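Local structure of NAD-dependent deacetylase 2 (Archaeoglobus fulgidus, 1YC2) at residues G25-S30 with D103-R108; V97-I102 with V114-G119. The protein removes acetyl groups from lysines of proteins such as the chromatin protein Alba, consuming NAD and releasing nicotinamide and 2''-O-acetyl-ADP-ribose. All coordinates share one frame; numbering follows the deposited sequence.

Contact 1: G25-S30 with D103-R108. With NAD (nicotinamide-adenine-dinucleotide), chain J; NCA (nicotinamide), chain K.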
ATOM      1  N   GLY A  25       5.896  -0.079  -4.823  1.00 27.76           N
ATOM      2  CA  GLY A  25       7.203  -0.704  -4.895  1.00 26.28           C
ATOM      3  C   GLY A  25       7.400  -1.891  -3.967  1.00 28.53           C
ATOM      4  O   GLY A  25       8.207  -2.774  -4.258  1.00 29.74           O
ATOM      5  N   ILE A  26       6.685  -1.941  -2.847  1.00 29.00           N
ATOM      6  CA  ILE A  26       6.880  -3.067  -1.940  1.00 30.58           C
ATOM      7  C   ILE A  26       6.155  -4.325  -2.390  1.00 33.66           C
ATOM      8  O   ILE A  26       6.322  -5.383  -1.787  1.00 36.24           O
ATOM      9  CB  ILE A  26       6.440  -2.749  -0.493  1.00 30.88           C
ATOM     10  CG1 ILE A  26       7.079  -3.764   0.461  1.00 30.69           C
ATOM     11  CG2 ILE A  26       4.911  -2.822  -0.365  1.00 30.97           C
ATOM     12  CD1 ILE A  26       6.789  -3.535   1.921  1.00 32.39           C
ATOM     13  N   SER A  27       5.353  -4.220  -3.445  1.00 36.60           N
ATOM     14  CA  SER A  27       4.624  -5.385  -3.951  1.00 39.23           C
ATOM     15  C   SER A  27       5.099  -5.804  -5.342  1.00 40.67           C
ATOM     16  O   SER A  27       4.547  -6.730  -5.946  1.00 39.72           O
ATOM     17  CB  SER A  27       3.110  -5.116  -3.974  1.00 39.15           C
ATOM     18  OG  SER A  27       2.545  -5.188  -2.669  1.00 38.91           O
ATOM     19  N   ALA A  28       6.121  -5.121  -5.851  1.00 41.07           N
ATOM     20  CA  ALA A  28       6.659  -5.454  -7.164  1.00 42.86           C
ATOM     21  C   ALA A  28       7.207  -6.885  -7.137  1.00 44.76           C
ATOM     22  O   ALA A  28       6.922  -7.687  -8.029  1.00 45.75           O
ATOM     23  CB  ALA A  28       7.763  -4.468  -7.548  1.00 42.49           C
ATOM     24  N   GLU A  29       7.981  -7.205  -6.103  1.00 45.53           N
ATOM     25  CA  GLU A  29       8.557  -8.541  -5.964  1.00 47.19           C
ATOM     26  C   GLU A  29       7.514  -9.595  -5.595  1.00 46.54           C
ATOM     27  O   GLU A  29       7.865 -10.726  -5.259  1.00 45.94           O
ATOM     28  CB  GLU A  29       9.675  -8.534  -4.919  1.00 48.06           C
ATOM     29  CG  GLU A  29      10.828  -7.615  -5.279  1.00 51.18           C
ATOM     30  CD  GLU A  29      11.783  -7.406  -4.125  1.00 54.12           C
ATOM     31  OE1 GLU A  29      12.476  -8.377  -3.747  1.00 56.25           O
ATOM     32  OE2 GLU A  29      11.833  -6.272  -3.592  1.00 54.47           O
ATOM     33  N   SER A  30       6.240  -9.217  -5.639  1.00 46.41           N
ATOM     34  CA  SER A  30       5.148 -10.149  -5.352  1.00 47.54           C
ATOM     35  C   SER A  30       4.451 -10.456  -6.673  1.00 47.03           C
ATOM     36  O   SER A  30       3.645 -11.383  -6.769  1.00 45.99           O
ATOM     37  CB  SER A  30       4.139  -9.542  -4.369  1.00 48.24           C
ATOM     38  OG  SER A  30       4.681  -9.448  -3.063  1.00 51.25           O
ATOM     39  N   ASP A 103      -3.829  -4.194  -2.242  1.00 31.13           N
ATOM     40  CA  ASP A 103      -3.651  -5.638  -2.341  1.00 32.69           C
ATOM     41  C   ASP A 103      -3.767  -6.457  -1.059  1.00 32.33           C
ATOM     42  O   ASP A 103      -3.846  -7.674  -1.122  1.00 33.45           O
ATOM     43  CB  ASP A 103      -2.313  -5.944  -3.030  1.00 34.46           C
ATOM     44  CG  ASP A 103      -1.118  -5.391  -2.276  1.00 36.02           C
ATOM     45  OD1 ASP A 103      -0.075  -5.171  -2.929  1.00 36.36           O
ATOM     46  OD2 ASP A 103      -1.210  -5.184  -1.040  1.00 34.59           O
ATOM     47  N   MET A 104      -3.769  -5.800   0.094  1.00 32.12           N
ATOM     48  CA  MET A 104      -3.890  -6.495   1.375  1.00 33.31           C
ATOM     49  C   MET A 104      -2.784  -7.490   1.709  1.00 30.87           C
ATOM     50  O   MET A 104      -2.979  -8.373   2.544  1.00 31.17           O
ATOM     51  CB  MET A 104      -5.230  -7.217   1.446  1.00 36.66           C
ATOM     52  CG  MET A 104      -6.415  -6.284   1.480  1.00 44.20           C
ATOM     53  SD  MET A 104      -7.923  -7.219   1.261  1.00 52.78           S
ATOM     54  CE  MET A 104      -7.850  -7.525  -0.573  1.00 47.80           C
ATOM     55  N   LEU A 105      -1.631  -7.348   1.069  1.00 29.35           N
ATOM     56  CA  LEU A 105      -0.517  -8.245   1.318  1.00 29.17           C
ATOM     57  C   LEU A 105       0.083  -8.052   2.703  1.00 29.91           C
ATOM     58  O   LEU A 105       0.748  -8.943   3.215  1.00 31.08           O
ATOM     59  CB  LEU A 105       0.559  -8.070   0.243  1.00 27.88           C
ATOM     60  CG  LEU A 105       0.083  -8.453  -1.158  1.00 28.32           C
ATOM     61  CD1 LEU A 105       1.243  -8.384  -2.138  1.00 24.73           C
ATOM     62  CD2 LEU A 105      -0.503  -9.870  -1.128  1.00 28.27           C
ATOM     63  N   HIS A 106      -0.144  -6.895   3.318  1.00 30.92           N
ATOM     64  CA  HIS A 106       0.378  -6.672   4.669  1.00 29.99           C
ATOM     65  C   HIS A 106      -0.414  -7.511   5.678  1.00 30.04           C
ATOM     66  O   HIS A 106       0.171  -8.167   6.535  1.00 29.51           O
ATOM     67  CB  HIS A 106       0.304  -5.191   5.043  1.00 28.71           C
ATOM     68  CG  HIS A 106       1.343  -4.346   4.370  1.00 29.75           C
ATOM     69  ND1 HIS A 106       2.688  -4.447   4.660  1.00 27.20           N
ATOM     70  CD2 HIS A 106       1.236  -3.379   3.427  1.00 30.04           C
ATOM     71  CE1 HIS A 106       3.361  -3.577   3.929  1.00 28.18           C
ATOM     72  NE2 HIS A 106       2.504  -2.916   3.172  1.00 29.83           N
ATOM     73  N   GLN A 107      -1.741  -7.499   5.572  1.00 30.38           N
ATOM     74  CA  GLN A 107      -2.572  -8.279   6.488  1.00 32.89           C
ATOM     75  C   GLN A 107      -2.331  -9.781   6.308  1.00 35.22           C
ATOM     76  O   GLN A 107      -2.202 -10.513   7.292  1.00 35.08           O
ATOM     77  CB  GLN A 107      -4.056  -7.966   6.282  1.00 30.64           C
ATOM     78  CG  GLN A 107      -4.419  -6.510   6.539  1.00 33.05           C
ATOM     79  CD  GLN A 107      -4.272  -5.617   5.303  1.00 33.24           C
ATOM     80  OE1 GLN A 107      -3.302  -5.722   4.547  1.00 30.82           O
ATOM     81  NE2 GLN A 107      -5.239  -4.724   5.108  1.00 28.50           N
ATOM     82  N   ARG A 108      -2.257 -10.236   5.057  1.00 36.67           N
ATOM     83  CA  ARG A 108      -2.019 -11.650   4.776  1.00 38.52           C
ATOM     84  C   ARG A 108      -0.643 -12.089   5.252  1.00 38.64           C
ATOM     85  O   ARG A 108      -0.379 -13.286   5.379  1.00 40.35           O
ATOM     86  CB  ARG A 108      -2.157 -11.936   3.281  1.00 40.06           C
ATOM     87  CG  ARG A 108      -3.577 -11.777   2.764  1.00 47.18           C
ATOM     88  CD  ARG A 108      -3.642 -11.987   1.260  1.00 50.80           C
ATOM     89  NE  ARG A 108      -3.162 -13.312   0.889  1.00 53.61           N
ATOM     90  CZ  ARG A 108      -3.032 -13.734  -0.363  1.00 55.36           C
ATOM     91  NH1 ARG A 108      -2.587 -14.963  -0.609  1.00 57.15           N
ATOM     92  NH2 ARG A 108      -3.341 -12.925  -1.370  1.00 56.48           N
TER
HETATM   93  PA  NAD J 503       4.690   4.766  -7.398  1.00 47.24           P
HETATM   94  O1A NAD J 503       4.601   6.218  -7.671  1.00 45.87           O
HETATM   95  O2A NAD J 503       4.558   3.808  -8.537  1.00 47.78           O
HETATM   96  O5B NAD J 503       6.060   4.551  -6.609  1.00 47.29           O
HETATM   97  C5B NAD J 503       6.619   3.227  -6.309  1.00 45.51           C
HETATM   98  C4B NAD J 503       8.099   3.410  -5.986  1.00 46.11           C
HETATM   99  O4B NAD J 503       8.620   2.058  -5.695  1.00 45.08           O
HETATM  100  C3B NAD J 503       9.008   3.943  -7.153  1.00 44.11           C
HETATM  101  O3B NAD J 503       9.649   5.187  -6.735  1.00 47.13           O
HETATM  102  C2B NAD J 503      10.007   2.839  -7.472  1.00 42.85           C
HETATM  103  O2B NAD J 503      11.279   3.214  -7.879  1.00 40.01           O
HETATM  104  C1B NAD J 503       9.951   1.986  -6.185  1.00 43.81           C
HETATM  105  N9A NAD J 503      10.192   0.564  -6.427  1.00 42.10           N
HETATM  106  C8A NAD J 503      10.000  -0.268  -7.524  1.00 40.49           C
HETATM  107  N7A NAD J 503      10.352  -1.523  -7.302  1.00 42.01           N
HETATM  108  C5A NAD J 503      10.797  -1.602  -6.038  1.00 42.18           C
HETATM  109  C6A NAD J 503      11.318  -2.717  -5.202  1.00 42.60           C
HETATM  110  N6A NAD J 503      11.430  -3.954  -5.645  1.00 44.28           N
HETATM  111  N1A NAD J 503      11.680  -2.357  -3.913  1.00 40.86           N
HETATM  112  C2A NAD J 503      11.593  -1.117  -3.394  1.00 41.36           C
HETATM  113  N3A NAD J 503      11.105  -0.029  -4.139  1.00 41.37           N
HETATM  114  C4A NAD J 503      10.717  -0.315  -5.459  1.00 42.05           C
HETATM  115  O3  NAD J 503       3.595   4.361  -6.338  1.00 44.59           O
HETATM  116  PN  NAD J 503       3.190   4.996  -4.905  1.00 42.68           P
HETATM  117  O1N NAD J 503       4.374   5.632  -4.308  1.00 43.61           O
HETATM  118  O2N NAD J 503       2.486   3.904  -4.171  1.00 44.40           O
HETATM  119  O5D NAD J 503       2.193   6.171  -5.397  1.00 46.86           O
HETATM  120  C5D NAD J 503       0.931   5.806  -6.027  1.00 49.73           C
HETATM  121  C4D NAD J 503       0.062   6.988  -6.242  1.00 52.23           C
HETATM  122  O4D NAD J 503       0.871   8.140  -6.734  1.00 52.80           O
HETATM  123  C3D NAD J 503      -1.036   6.768  -7.328  1.00 53.59           C
HETATM  124  O3D NAD J 503      -2.288   7.350  -6.911  1.00 57.34           O
HETATM  125  C2D NAD J 503      -0.463   7.463  -8.586  1.00 53.91           C
HETATM  126  O2D NAD J 503      -1.453   7.831  -9.509  1.00 53.14           O
HETATM  127  C1D NAD J 503       0.338   8.674  -7.972  1.00 53.80           C
HETATM  128  N1N NAD J 503       1.493   9.160  -8.816  1.00 55.91           N
HETATM  129  C2N NAD J 503       1.214  10.246  -9.740  1.00 56.30           C
HETATM  130  C3N NAD J 503       2.162  10.769 -10.528  1.00 57.72           C
HETATM  131  C7N NAD J 503       1.860  11.901 -11.504  1.00 59.78           C
HETATM  132  O7N NAD J 503       2.823  12.576 -11.953  1.00 61.37           O
HETATM  133  N7N NAD J 503       0.584  12.142 -11.869  1.00 59.66           N
HETATM  134  C4N NAD J 503       3.579  10.227 -10.467  1.00 55.97           C
HETATM  135  C5N NAD J 503       3.877   9.103  -9.519  1.00 56.12           C
HETATM  136  C6N NAD J 503       2.821   8.594  -8.713  1.00 55.56           C
HETATM  137  N1  NCA K 506      -0.305  -0.456  -8.637  1.00 75.20           N
HETATM  138  C2  NCA K 506      -0.127  -1.236  -7.399  1.00 74.85           C
HETATM  139  C3  NCA K 506      -1.229  -1.469  -6.491  1.00 74.68           C
HETATM  140  C4  NCA K 506      -2.510  -0.857  -6.925  1.00 76.10           C
HETATM  141  C5  NCA K 506      -2.695  -0.096  -8.127  1.00 76.20           C
HETATM  142  C6  NCA K 506      -1.576   0.098  -8.983  1.00 76.95           C
HETATM  143  C7  NCA K 506      -1.113  -2.292  -5.163  1.00 74.07           C
HETATM  144  O7  NCA K 506      -2.120  -2.430  -4.458  1.00 71.55           O
HETATM  145  N7  NCA K 506       0.030  -2.823  -4.811  1.00 73.21           N
HETATM  146  O   HOH W   1       1.167  -4.272   0.222  1.00 33.30           O

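Contact 2: V97-I102 with V114-G119. With NCA (nicotinamide), chain K; NAD (nicotinamide-adenine-dinucleotide), chain J.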
ATOM      1  N   VAL A  97       1.317   0.173  10.122  1.00 28.23           N
ATOM      2  CA  VAL A  97       1.693   0.166   8.726  1.00 25.67           C
ATOM      3  C   VAL A  97       0.685   1.046   8.005  1.00 24.85           C
ATOM      4  O   VAL A  97      -0.517   0.877   8.159  1.00 23.75           O
ATOM      5  CB  VAL A  97       1.600  -1.229   8.090  1.00 26.86           C
ATOM      6  CG1 VAL A  97       1.871  -1.120   6.594  1.00 24.83           C
ATOM      7  CG2 VAL A  97       2.589  -2.172   8.741  1.00 27.70           C
ATOM      8  N   ILE A  98       1.182   2.009   7.246  1.00 25.33           N
ATOM      9  CA  ILE A  98       0.321   2.878   6.464  1.00 25.17           C
ATOM     10  C   ILE A  98       0.660   2.521   5.024  1.00 24.85           C
ATOM     11  O   ILE A  98       1.827   2.562   4.627  1.00 24.75           O
ATOM     12  CB  ILE A  98       0.641   4.368   6.702  1.00 25.07           C
ATOM     13  CG1 ILE A  98       0.571   4.683   8.195  1.00 25.09           C
ATOM     14  CG2 ILE A  98      -0.340   5.229   5.937  1.00 21.56           C
ATOM     15  CD1 ILE A  98       0.979   6.106   8.527  1.00 27.29           C
ATOM     16  N   THR A  99      -0.342   2.154   4.240  1.00 23.58           N
ATOM     17  CA  THR A  99      -0.066   1.792   2.859  1.00 24.88           C
ATOM     18  C   THR A  99      -1.033   2.452   1.900  1.00 24.71           C
ATOM     19  O   THR A  99      -2.124   2.860   2.293  1.00 23.33           O
ATOM     20  CB  THR A  99      -0.150   0.255   2.645  1.00 25.72           C
ATOM     21  OG1 THR A  99       0.331  -0.071   1.337  1.00 24.62           O
ATOM     22  CG2 THR A  99      -1.600  -0.230   2.764  1.00 26.07           C
ATOM     23  N   GLN A 100      -0.605   2.558   0.644  1.00 25.39           N
ATOM     24  CA  GLN A 100      -1.422   3.119  -0.422  1.00 28.53           C
ATOM     25  C   GLN A 100      -1.887   1.982  -1.318  1.00 28.12           C
ATOM     26  O   GLN A 100      -2.697   2.188  -2.219  1.00 31.62           O
ATOM     27  CB  GLN A 100      -0.629   4.127  -1.258  1.00 30.01           C
ATOM     28  CG  GLN A 100      -0.667   5.527  -0.686  1.00 37.20           C
ATOM     29  CD  GLN A 100      -0.092   6.575  -1.620  1.00 39.22           C
ATOM     30  OE1 GLN A 100      -0.127   7.772  -1.317  1.00 42.65           O
ATOM     31  NE2 GLN A 100       0.441   6.136  -2.756  1.00 38.33           N
ATOM     32  N   ASN A 101      -1.367   0.785  -1.072  1.00 25.50           N
ATOM     33  CA  ASN A 101      -1.731  -0.380  -1.866  1.00 26.07           C
ATOM     34  C   ASN A 101      -3.114  -0.900  -1.482  1.00 26.56           C
ATOM     35  O   ASN A 101      -3.570  -0.707  -0.363  1.00 28.48           O
ATOM     36  CB  ASN A 101      -0.701  -1.495  -1.672  1.00 26.08           C
ATOM     37  CG  ASN A 101       0.701  -1.053  -2.019  1.00 28.14           C
ATOM     38  OD1 ASN A 101       0.890  -0.130  -2.810  1.00 28.60           O
ATOM     39  ND2 ASN A 101       1.698  -1.721  -1.444  1.00 28.27           N
ATOM     40  N   ILE A 102      -3.774  -1.568  -2.415  1.00 27.55           N
ATOM     41  CA  ILE A 102      -5.102  -2.119  -2.172  1.00 29.48           C
ATOM     42  C   ILE A 102      -5.038  -3.643  -2.216  1.00 31.03           C
ATOM     43  O   ILE A 102      -6.071  -4.305  -2.226  1.00 33.48           O
ATOM     44  CB  ILE A 102      -6.083  -1.683  -3.270  1.00 29.77           C
ATOM     45  CG1 ILE A 102      -5.595  -2.226  -4.619  1.00 30.16           C
ATOM     46  CG2 ILE A 102      -6.208  -0.172  -3.290  1.00 28.27           C
ATOM     47  CD1 ILE A 102      -6.463  -1.886  -5.794  1.00 33.20           C
ATOM     48  N   VAL A 114      -3.070  -2.045   9.859  1.00 32.38           N
ATOM     49  CA  VAL A 114      -2.820  -1.539   8.526  1.00 30.93           C
ATOM     50  C   VAL A 114      -3.821  -0.462   8.167  1.00 30.03           C
ATOM     51  O   VAL A 114      -5.019  -0.714   8.089  1.00 29.80           O
ATOM     52  CB  VAL A 114      -2.902  -2.680   7.496  1.00 32.47           C
ATOM     53  CG1 VAL A 114      -2.583  -2.165   6.105  1.00 29.99           C
ATOM     54  CG2 VAL A 114      -1.935  -3.790   7.892  1.00 32.31           C
ATOM     55  N   LEU A 115      -3.309   0.743   7.953  1.00 29.55           N
ATOM     56  CA  LEU A 115      -4.121   1.889   7.592  1.00 28.88           C
ATOM     57  C   LEU A 115      -4.092   1.975   6.067  1.00 28.80           C
ATOM     58  O   LEU A 115      -3.064   2.279   5.482  1.00 30.92           O
ATOM     59  CB  LEU A 115      -3.536   3.144   8.254  1.00 27.86           C
ATOM     60  CG  LEU A 115      -3.473   3.061   9.802  1.00 31.07           C
ATOM     61  CD1 LEU A 115      -2.924   4.356  10.406  1.00 26.14           C
ATOM     62  CD2 LEU A 115      -4.879   2.797  10.356  1.00 26.57           C
ATOM     63  N   GLU A 116      -5.219   1.685   5.425  1.00 29.15           N
ATOM     64  CA  GLU A 116      -5.277   1.694   3.967  1.00 29.87           C
ATOM     65  C   GLU A 116      -5.820   2.990   3.378  1.00 29.15           C
ATOM     66  O   GLU A 116      -7.028   3.166   3.248  1.00 30.77           O
ATOM     67  CB  GLU A 116      -6.101   0.494   3.489  1.00 30.76           C
ATOM     68  CG  GLU A 116      -5.496  -0.858   3.896  1.00 34.76           C
ATOM     69  CD  GLU A 116      -6.395  -2.048   3.549  1.00 38.94           C
ATOM     70  OE1 GLU A 116      -5.909  -3.011   2.908  1.00 36.44           O
ATOM     71  OE2 GLU A 116      -7.589  -2.018   3.923  1.00 39.52           O
ATOM     72  N   LEU A 117      -4.911   3.882   2.993  1.00 28.11           N
ATOM     73  CA  LEU A 117      -5.278   5.187   2.443  1.00 27.67           C
ATOM     74  C   LEU A 117      -6.139   5.185   1.173  1.00 27.87           C
ATOM     75  O   LEU A 117      -6.883   6.133   0.927  1.00 25.36           O
ATOM     76  CB  LEU A 117      -4.012   6.007   2.198  1.00 26.93           C
ATOM     77  CG  LEU A 117      -3.119   6.123   3.435  1.00 29.03           C
ATOM     78  CD1 LEU A 117      -1.836   6.837   3.077  1.00 29.01           C
ATOM     79  CD2 LEU A 117      -3.859   6.862   4.534  1.00 29.85           C
ATOM     80  N   HIS A 118      -6.040   4.140   0.363  1.00 28.00           N
ATOM     81  CA  HIS A 118      -6.838   4.080  -0.854  1.00 29.50           C
ATOM     82  C   HIS A 118      -7.871   2.962  -0.810  1.00 29.31           C
ATOM     83  O   HIS A 118      -8.413   2.588  -1.839  1.00 30.22           O
ATOM     84  CB  HIS A 118      -5.944   3.896  -2.089  1.00 28.79           C
ATOM     85  CG  HIS A 118      -5.059   5.068  -2.386  1.00 30.27           C
ATOM     86  ND1 HIS A 118      -5.289   6.328  -1.872  1.00 35.30           N
ATOM     87  CD2 HIS A 118      -3.961   5.179  -3.170  1.00 32.38           C
ATOM     88  CE1 HIS A 118      -4.370   7.163  -2.326  1.00 34.14           C
ATOM     89  NE2 HIS A 118      -3.552   6.491  -3.115  1.00 33.09           N
ATOM     90  N   GLY A 119      -8.144   2.441   0.382  1.00 30.54           N
ATOM     91  CA  GLY A 119      -9.102   1.356   0.513  1.00 30.63           C
ATOM     92  C   GLY A 119      -8.486   0.017   0.144  1.00 33.14           C
ATOM     93  O   GLY A 119      -7.266  -0.141   0.181  1.00 31.98           O
TER
HETATM   94  N1  NCA K 506      -0.305  -0.456  -8.637  1.00 75.20           N
HETATM   95  C2  NCA K 506      -0.127  -1.236  -7.399  1.00 74.85           C
HETATM   96  C3  NCA K 506      -1.229  -1.469  -6.491  1.00 74.68           C
HETATM   97  C4  NCA K 506      -2.510  -0.857  -6.925  1.00 76.10           C
HETATM   98  C5  NCA K 506      -2.695  -0.096  -8.127  1.00 76.20           C
HETATM   99  C6  NCA K 506      -1.576   0.098  -8.983  1.00 76.95           C
HETATM  100  C7  NCA K 506      -1.113  -2.292  -5.163  1.00 74.07           C
HETATM  101  O7  NCA K 506      -2.120  -2.430  -4.458  1.00 71.55           O
HETATM  102  N7  NCA K 506       0.030  -2.823  -4.811  1.00 73.21           N
HETATM  103  PA  NAD J 503       4.690   4.766  -7.398  1.00 47.24           P
HETATM  104  O1A NAD J 503       4.601   6.218  -7.671  1.00 45.87           O
HETATM  105  O2A NAD J 503       4.558   3.808  -8.537  1.00 47.78           O
HETATM  106  O5B NAD J 503       6.060   4.551  -6.609  1.00 47.29           O
HETATM  107  C5B NAD J 503       6.619   3.227  -6.309  1.00 45.51           C
HETATM  108  C4B NAD J 503       8.099   3.410  -5.986  1.00 46.11           C
HETATM  109  O4B NAD J 503       8.620   2.058  -5.695  1.00 45.08           O
HETATM  110  C3B NAD J 503       9.008   3.943  -7.153  1.00 44.11           C
HETATM  111  O3B NAD J 503       9.649   5.187  -6.735  1.00 47.13           O
HETATM  112  C2B NAD J 503      10.007   2.839  -7.472  1.00 42.85           C
HETATM  113  O2B NAD J 503      11.279   3.214  -7.879  1.00 40.01           O
HETATM  114  C1B NAD J 503       9.951   1.986  -6.185  1.00 43.81           C
HETATM  115  N9A NAD J 503      10.192   0.564  -6.427  1.00 42.10           N
HETATM  116  C8A NAD J 503      10.000  -0.268  -7.524  1.00 40.49           C
HETATM  117  N7A NAD J 503      10.352  -1.523  -7.302  1.00 42.01           N
HETATM  118  C5A NAD J 503      10.797  -1.602  -6.038  1.00 42.18           C
HETATM  119  C6A NAD J 503      11.318  -2.717  -5.202  1.00 42.60           C
HETATM  120  N6A NAD J 503      11.430  -3.954  -5.645  1.00 44.28           N
HETATM  121  N1A NAD J 503      11.680  -2.357  -3.913  1.00 40.86           N
HETATM  122  C2A NAD J 503      11.593  -1.117  -3.394  1.00 41.36           C
HETATM  123  N3A NAD J 503      11.105  -0.029  -4.139  1.00 41.37           N
HETATM  124  C4A NAD J 503      10.717  -0.315  -5.459  1.00 42.05           C
HETATM  125  O3  NAD J 503       3.595   4.361  -6.338  1.00 44.59           O
HETATM  126  PN  NAD J 503       3.190   4.996  -4.905  1.00 42.68           P
HETATM  127  O1N NAD J 503       4.374   5.632  -4.308  1.00 43.61           O
HETATM  128  O2N NAD J 503       2.486   3.904  -4.171  1.00 44.40           O
HETATM  129  O5D NAD J 503       2.193   6.171  -5.397  1.00 46.86           O
HETATM  130  C5D NAD J 503       0.931   5.806  -6.027  1.00 49.73           C
HETATM  131  C4D NAD J 503       0.062   6.988  -6.242  1.00 52.23           C
HETATM  132  O4D NAD J 503       0.871   8.140  -6.734  1.00 52.80           O
HETATM  133  C3D NAD J 503      -1.036   6.768  -7.328  1.00 53.59           C
HETATM  134  O3D NAD J 503      -2.288   7.350  -6.911  1.00 57.34           O
HETATM  135  C2D NAD J 503      -0.463   7.463  -8.586  1.00 53.91           C
HETATM  136  O2D NAD J 503      -1.453   7.831  -9.509  1.00 53.14           O
HETATM  137  C1D NAD J 503       0.338   8.674  -7.972  1.00 53.80           C
HETATM  138  N1N NAD J 503       1.493   9.160  -8.816  1.00 55.91           N
HETATM  139  C2N NAD J 503       1.214  10.246  -9.740  1.00 56.30           C
HETATM  140  C3N NAD J 503       2.162  10.769 -10.528  1.00 57.72           C
HETATM  141  C7N NAD J 503       1.860  11.901 -11.504  1.00 59.78           C
HETATM  142  O7N NAD J 503       2.823  12.576 -11.953  1.00 61.37           O
HETATM  143  N7N NAD J 503       0.584  12.142 -11.869  1.00 59.66           N
HETATM  144  C4N NAD J 503       3.579  10.227 -10.467  1.00 55.97           C
HETATM  145  C5N NAD J 503       3.877   9.103  -9.519  1.00 56.12           C
HETATM  146  C6N NAD J 503       2.821   8.594  -8.713  1.00 55.56           C
HETATM  147  O   HOH W   2      -5.076   1.613   0.332  1.00 20.19           O
HETATM  148  O   HOH W   3      -3.929  -3.101   1.244  1.00 22.88           O

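Contact 1: G25-S30 with D103-R108
The nicotinamide pocket of the sirtuin NAD site is lined here by Ser-27, in the loop after strand 18-22, and Asp-103, just ahead of the short helix 105-108. Ser-27 OG donates to Asp-103 OD1 at 2.6 Å, reaching the oxygen on its syn side, 19° out of the carboxylate plane. Asp-103 OD1 also accepts from nicotinamide N7 at 3.0 Å, and two donors therefore share one oxygen. Asp-103 OD2 accepts from Leu-105 N at 3.1 Å, met from above the carboxylate plane in an Asx turn, and from a water at 2.8 Å. With CG set between its own backbone N and carbonyl carbon (chi1 60°), Asp-103 turns OD1 to the ligand and OD2 back to its own chain. Beside this polar group, Leu-105 CD1 rests on Ser-27 OG (3.5 Å) and Ser-30 OG, whose hydroxyl bonds to Asn-79. Ile-26 CD1 approaches His-106 CE1 obliquely at 4.0 Å, while His-106 NE2 pairs with Thr-22. Replacing Asp-103 by an alanine would probably leave the nicotinamide amide and Ser-27 without their shared acceptor and untie the turn at Leu-105. Four donors on one carboxylate fix its rotation and present OD1 to the carboxamide N-H.

Contact 2: V97-I102 with V114-G119
Just beyond the ends of two parallel strands, bridging water takes over from direct backbone pairing: water 2 accepts from His-118 N at 2.7 Å and donates to the carbonyls of Asn-101 and Gly-119. A second water joins Asn-101 O to Glu-116 OE1. Before that point the pairing is regular. Leu-115 N donates to Val-97 O at 2.8 Å, Thr-99 N to Leu-115 O at 3.0 Å and Leu-117 N to Thr-99 O at 3.0 Å, with the strand axes 20° apart. On one face Ile-98 CG2 meets Leu-117 CD1 at 3.6 Å and its CG1 meets Leu-115 CD1, toward helix 171-183; on the other, Thr-99 CG2 touches Val-114 CG1 on the side of His-106. Thr-99 OG1, placed anti to its own N (chi1 -171°), accepts from Asn-101 N in an ST turn and also bonds Thr-22. Beyond the strands Gln-100 and His-118, the predicted proton acceptor, run side by side, amide and ring planes 27° apart. Gln-100 CG lies over the imidazole face, 4.3 Å from its centroid in a CH-pi contact, and NE2 makes weak bonds to NAD phosphate oxygen O2N and to the ester oxygen O5D that links it to the ribose. Ile-102 N gives nicotinamide O7 a 2.8 Å bond. Ligands gathered at the C-terminal ends of parallel strands are characteristic of the Rossmann-type domain of sirtuins, here at a beta-alpha-beta unit.

Overall arrangement
Both contacts lie near the centre of the chain, neither at the surface, contact 1 more uniformly buried than contact 2. They share the unit of strand 94-99, helix 105-108 and strand 114-116: contact 2 pairs its strands, and contact 1 sets the start of its helix against the loop 25-30. Contact 1 covers just 188 Å², and its one direct hydrogen bond runs to a carboxylate, with apolar contacts beside it; contact 2 covers 557 Å² through backbone pairing and apolar side chains. Ile-26 CG2 packs on Asn-101 ND2, whose own hydrogen bond goes to Gly-23 O, and Gln-107 NE2 probably bonds Glu-116 OE1. The two contacts meet at the nicotinamide, whose carboxamide is gripped from both.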